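Local coordinates for SnoaL-like domain-containing protein (Burkholderia xenovorans LB400, PDB 3FGY) that is of unknown function but has the NTF2-like, SnoaL-type fold, a cone-like shape whose curved sheet and helices often enclose a ligand pocket or active site, at the interface of chains A and B. Numbering follows the deposited sequence. Chains: chain A/B, uncharacterized NTF2-like protein.

Contact 1: the interface of chains A and B. Residues chain A 74-77, 83, 85; chain B 76-78, 81, 83.
B:Arg81 reaches across A:Val76 to the carboxylate of A:Glu74 where strands 74-78 and 81-92 of two NTF2-like subunits face each other. From CB the arginine runs anti to its backbone N, then bends at chi2 (66°), a turn that brings its flank to chain A. Its methylenes CG and CD run beside OE2 of A:Glu74, and CG of B:Arg81 also touches CG2 of A:Val76 at 4.1 Å, the side chains meeting at about a right angle. Further out, NE of B:Arg81 donates to OE2 of A:Glu74 at 2.8 Å, a salt bridge, and NH2 of the same arginine, B:Arg81, donates to OE1 of A:Glu74 at 2.9 Å. In this side-on grip the glutamate's two oxygens match NE and NH2: each offers its syn lone pair, and carboxylate and guanidinium planes lie 10° apart, though OE1 is tilted somewhat from the guanidinium plane. CD1 of B:Leu83 covers one guanidinium face and may help fix its orientation. Arginine suits this place because its methylenes pack while its tip pairs with charge.

Leucine and valines supply branched methyls for the apolar centre: CD2 of B:Leu83 touches CB of A:Leu83 at 3.6 Å and meets A:Val76 and A:Val85 tip to tip. At the far end glutamine suits because its amide oxygen, OE1 of B:Gln78, can take a strand N-H, that of A:Ala77 N at 2.8 Å, tilted from the carbonyl plane. Water 2 links this oxygen to A:Phe75 O, and water 3 links it to A:Ala77 O.

Contact 2: the interface of chains A and B. Residues chain A 121-125; chain B 121-125.
A:Thr123 and B:Thr123 each send a hydroxyl across the two-fold axis, reaching into the start of the partner's helix. The hydroxyl OG1 of B:Thr123 donates to the carboxylate oxygen OD1 of A:Asp122 at 2.7 Å and accepts the backbone N-H of A:Leu124 at 2.9 Å, a nearly straight bond (166° at H). The twin pair repeats this with the chains exchanged. Threonine fits because one small group both gives and takes a hydrogen bond, while CB of B:Thr123 packs 3.8 Å from CB of A:Leu124. OG1 stands between its own backbone N and carbonyl carbon (chi1 50° in B:Thr123), which turns it toward the other chain. OG1 of A:Thr123 and OG1 of B:Thr123 are 3.5 Å apart, a weak pairing at most. Beyond them the leucines cross at about a right angle, with CD1 of A:Leu124 lying 3.9 Å from CD1 of B:Leu124.

The aspartate is positioned from within its own chain. The backbone N-H of A:Ala125 reaches OD1 of A:Asp122 at 3.3 Å from above the carboxylate plane, whereas the partner's hydroxyl meets this oxygen on the anti side and from the opposite face. A:Asp122 is thus an N-cap, a residue type suited to helix starts because its short carboxylate can accept N-H groups of the first turn; the helix end may also stabilise its negative charge. Backbones add an antiparallel bridge between A:Asp122 and B:Asp122. In each subunit the site sits at the turn from strand 113-120 into the C-terminal helix, which begins at residue 123.

Contact 1: the interface of chains A and B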
# COMPACT_ATOMS: atom_id res chain seq x y z
N GLU A 74 -9.51 7.75 0.06
CA GLU A 74 -9.78 7.61 -1.36
C GLU A 74 -10.10 6.18 -1.66
O GLU A 74 -9.47 5.25 -1.11
CB GLU A 74 -8.53 8.04 -2.16
CG GLU A 74 -8.60 7.77 -3.63
CD GLU A 74 -7.24 7.92 -4.32
OE1 GLU A 74 -6.21 7.91 -3.62
OE2 GLU A 74 -7.23 7.99 -5.58
N PHE A 75 -11.10 5.97 -2.52
CA PHE A 75 -11.47 4.63 -2.96
C PHE A 75 -11.13 4.50 -4.44
O PHE A 75 -11.57 5.33 -5.26
CB PHE A 75 -12.96 4.37 -2.72
CG PHE A 75 -13.34 4.39 -1.29
CD1 PHE A 75 -13.57 5.59 -0.64
CD2 PHE A 75 -13.39 3.22 -0.56
CE1 PHE A 75 -13.87 5.63 0.69
CE2 PHE A 75 -13.70 3.26 0.78
CZ PHE A 75 -13.94 4.46 1.40
N VAL A 76 -10.36 3.47 -4.77
CA VAL A 76 -10.04 3.14 -6.14
C VAL A 76 -10.52 1.71 -6.37
O VAL A 76 -9.99 0.79 -5.74
CB VAL A 76 -8.54 3.25 -6.43
CG1 VAL A 76 -8.27 2.95 -7.92
CG2 VAL A 76 -8.02 4.64 -6.03
N ALA A 77 -11.50 1.56 -7.27
CA ALA A 77 -12.25 0.32 -7.43
C ALA A 77 -12.21 -0.15 -8.89
O ALA A 77 -12.44 0.63 -9.82
CB ALA A 77 -13.73 0.51 -6.96
N LEU A 83 -9.41 -0.64 -3.43
CA LEU A 83 -8.24 -0.23 -2.68
C LEU A 83 -8.57 1.09 -2.02
O LEU A 83 -9.03 2.04 -2.68
CB LEU A 83 -7.03 -0.15 -3.59
CG LEU A 83 -6.26 -1.47 -3.67
CD1 LEU A 83 -7.09 -2.66 -4.18
CD2 LEU A 83 -4.95 -1.26 -4.48
N VAL A 85 -7.13 4.21 0.11
CA VAL A 85 -5.88 4.93 0.27
C VAL A 85 -6.08 6.03 1.30
O VAL A 85 -6.96 6.86 1.15
CB VAL A 85 -5.41 5.56 -1.06
CG1 VAL A 85 -4.04 6.20 -0.90
CG2 VAL A 85 -5.40 4.46 -2.17
N VAL B 76 -5.06 -2.05 -10.36
CA VAL B 76 -6.39 -1.61 -9.97
C VAL B 76 -6.42 -0.13 -10.27
O VAL B 76 -5.70 0.67 -9.67
CB VAL B 76 -6.65 -1.87 -8.49
CG1 VAL B 76 -8.03 -1.30 -8.04
CG2 VAL B 76 -6.50 -3.37 -8.18
N ALA B 77 -7.22 0.24 -11.25
CA ALA B 77 -7.16 1.59 -11.80
C ALA B 77 -8.53 2.17 -12.10
O ALA B 77 -9.48 1.44 -12.41
CB ALA B 77 -6.31 1.60 -13.07
N GLN B 78 -8.59 3.50 -12.03
CA GLN B 78 -9.80 4.24 -12.31
C GLN B 78 -9.33 5.58 -12.88
O GLN B 78 -8.78 6.41 -12.15
CB GLN B 78 -10.52 4.42 -10.97
CG GLN B 78 -11.99 4.38 -10.92
CD GLN B 78 -12.46 4.62 -9.46
OE1 GLN B 78 -12.60 3.68 -8.70
NE2 GLN B 78 -12.60 5.89 -9.07
N ARG B 81 -5.89 7.47 -12.05
CA ARG B 81 -5.35 6.88 -10.86
C ARG B 81 -5.10 5.39 -11.11
O ARG B 81 -6.03 4.61 -11.40
CB ARG B 81 -6.36 7.11 -9.77
CG ARG B 81 -5.88 7.07 -8.47
CD ARG B 81 -4.90 8.20 -8.11
NE ARG B 81 -4.72 7.94 -6.70
CZ ARG B 81 -3.57 7.98 -6.05
NH1 ARG B 81 -2.44 8.28 -6.65
NH2 ARG B 81 -3.57 7.67 -4.77
N LEU B 83 -3.18 2.07 -9.45
CA LEU B 83 -2.59 1.40 -8.28
C LEU B 83 -2.04 0.06 -8.71
O LEU B 83 -2.74 -0.77 -9.32
CB LEU B 83 -3.60 1.26 -7.12
CG LEU B 83 -3.73 2.44 -6.14
CD1 LEU B 83 -3.76 3.78 -6.83
CD2 LEU B 83 -4.97 2.23 -5.23
O HOH W 1 -12.01 1.21 -12.99
O HOH W 2 -14.31 4.20 -6.67
O HOH W 3 -14.49 2.39 -10.26

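Contact 2: the interface of chains A and B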
# COMPACT_ATOMS: atom_id res chain seq x y z
N ILE A 121 1.33 -0.70 5.10
CA ILE A 121 1.52 0.30 6.13
C ILE A 121 3.02 0.55 6.38
O ILE A 121 3.88 -0.16 5.85
CB ILE A 121 0.82 -0.14 7.45
CG1 ILE A 121 1.47 -1.41 8.00
CG2 ILE A 121 -0.72 -0.28 7.22
CD1 ILE A 121 0.81 -1.90 9.25
N ASP A 122 3.32 1.57 7.17
CA ASP A 122 4.71 1.85 7.56
C ASP A 122 5.09 0.94 8.72
O ASP A 122 5.01 1.30 9.89
CB ASP A 122 4.86 3.33 7.95
CG ASP A 122 6.31 3.79 7.98
OD1 ASP A 122 7.23 2.95 8.13
OD2 ASP A 122 6.51 5.03 7.85
N THR A 123 5.49 -0.29 8.36
CA THR A 123 5.78 -1.30 9.38
C THR A 123 6.96 -0.91 10.31
O THR A 123 6.99 -1.25 11.49
CB THR A 123 6.00 -2.69 8.72
OG1 THR A 123 6.97 -2.58 7.69
CG2 THR A 123 4.74 -3.30 8.14
N LEU A 124 7.97 -0.25 9.76
CA LEU A 124 9.08 0.25 10.60
C LEU A 124 8.58 1.22 11.66
O LEU A 124 8.91 1.12 12.82
CB LEU A 124 10.13 0.92 9.72
CG LEU A 124 11.34 1.49 10.46
CD1 LEU A 124 12.04 0.44 11.35
CD2 LEU A 124 12.32 2.14 9.52
N ALA A 125 7.73 2.16 11.26
CA ALA A 125 7.20 3.14 12.20
C ALA A 125 6.38 2.46 13.31
O ALA A 125 6.50 2.79 14.49
CB ALA A 125 6.31 4.17 11.45
N ILE B 121 5.05 -0.01 1.40
CA ILE B 121 5.98 -1.13 1.38
C ILE B 121 6.24 -1.60 2.81
O ILE B 121 5.87 -0.95 3.80
CB ILE B 121 7.33 -0.76 0.69
CG1 ILE B 121 8.04 0.33 1.49
CG2 ILE B 121 7.08 -0.27 -0.74
CD1 ILE B 121 9.25 0.94 0.80
N ASP B 122 6.91 -2.74 2.91
CA ASP B 122 7.27 -3.28 4.21
C ASP B 122 8.56 -2.60 4.68
O ASP B 122 9.69 -3.13 4.50
CB ASP B 122 7.41 -4.79 4.10
CG ASP B 122 7.42 -5.50 5.45
OD1 ASP B 122 7.74 -4.88 6.50
OD2 ASP B 122 7.11 -6.72 5.46
N THR B 123 8.42 -1.39 5.22
CA THR B 123 9.55 -0.59 5.59
C THR B 123 10.42 -1.30 6.64
O THR B 123 11.63 -1.15 6.61
CB THR B 123 9.12 0.82 6.06
OG1 THR B 123 8.08 0.67 7.04
CG2 THR B 123 8.65 1.69 4.86
N LEU B 124 9.82 -2.04 7.56
CA LEU B 124 10.60 -2.81 8.54
C LEU B 124 11.49 -3.83 7.88
O LEU B 124 12.67 -3.92 8.16
CB LEU B 124 9.69 -3.47 9.56
CG LEU B 124 10.39 -4.30 10.63
CD1 LEU B 124 11.44 -3.46 11.36
CD2 LEU B 124 9.31 -4.84 11.60
N ALA B 125 10.93 -4.59 6.95
CA ALA B 125 11.71 -5.60 6.23
C ALA B 125 12.87 -4.99 5.44
O ALA B 125 13.98 -5.54 5.43
CB ALA B 125 10.83 -6.40 5.30

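The centres of the C-alpha atoms of contact 1 and contact 2 are about 21 Å apart; the two are patches of one two-fold symmetric interface and have no residue in common. Contact 1 draws on strands 74-78 and 81-92, whereas contact 2 uses the loop residues 121-122 that follow strand 113-120, and the start of the C-terminal helix. Contact 2 pairs identical segments across the axis; contact 1 joins largely non-equivalent residues and so recurs with the chains exchanged. Spaced in this way, the patches may help limit rocking between subunits. A dimer is plausible for this NTF2-like protein, although the structure alone does not establish it in solution.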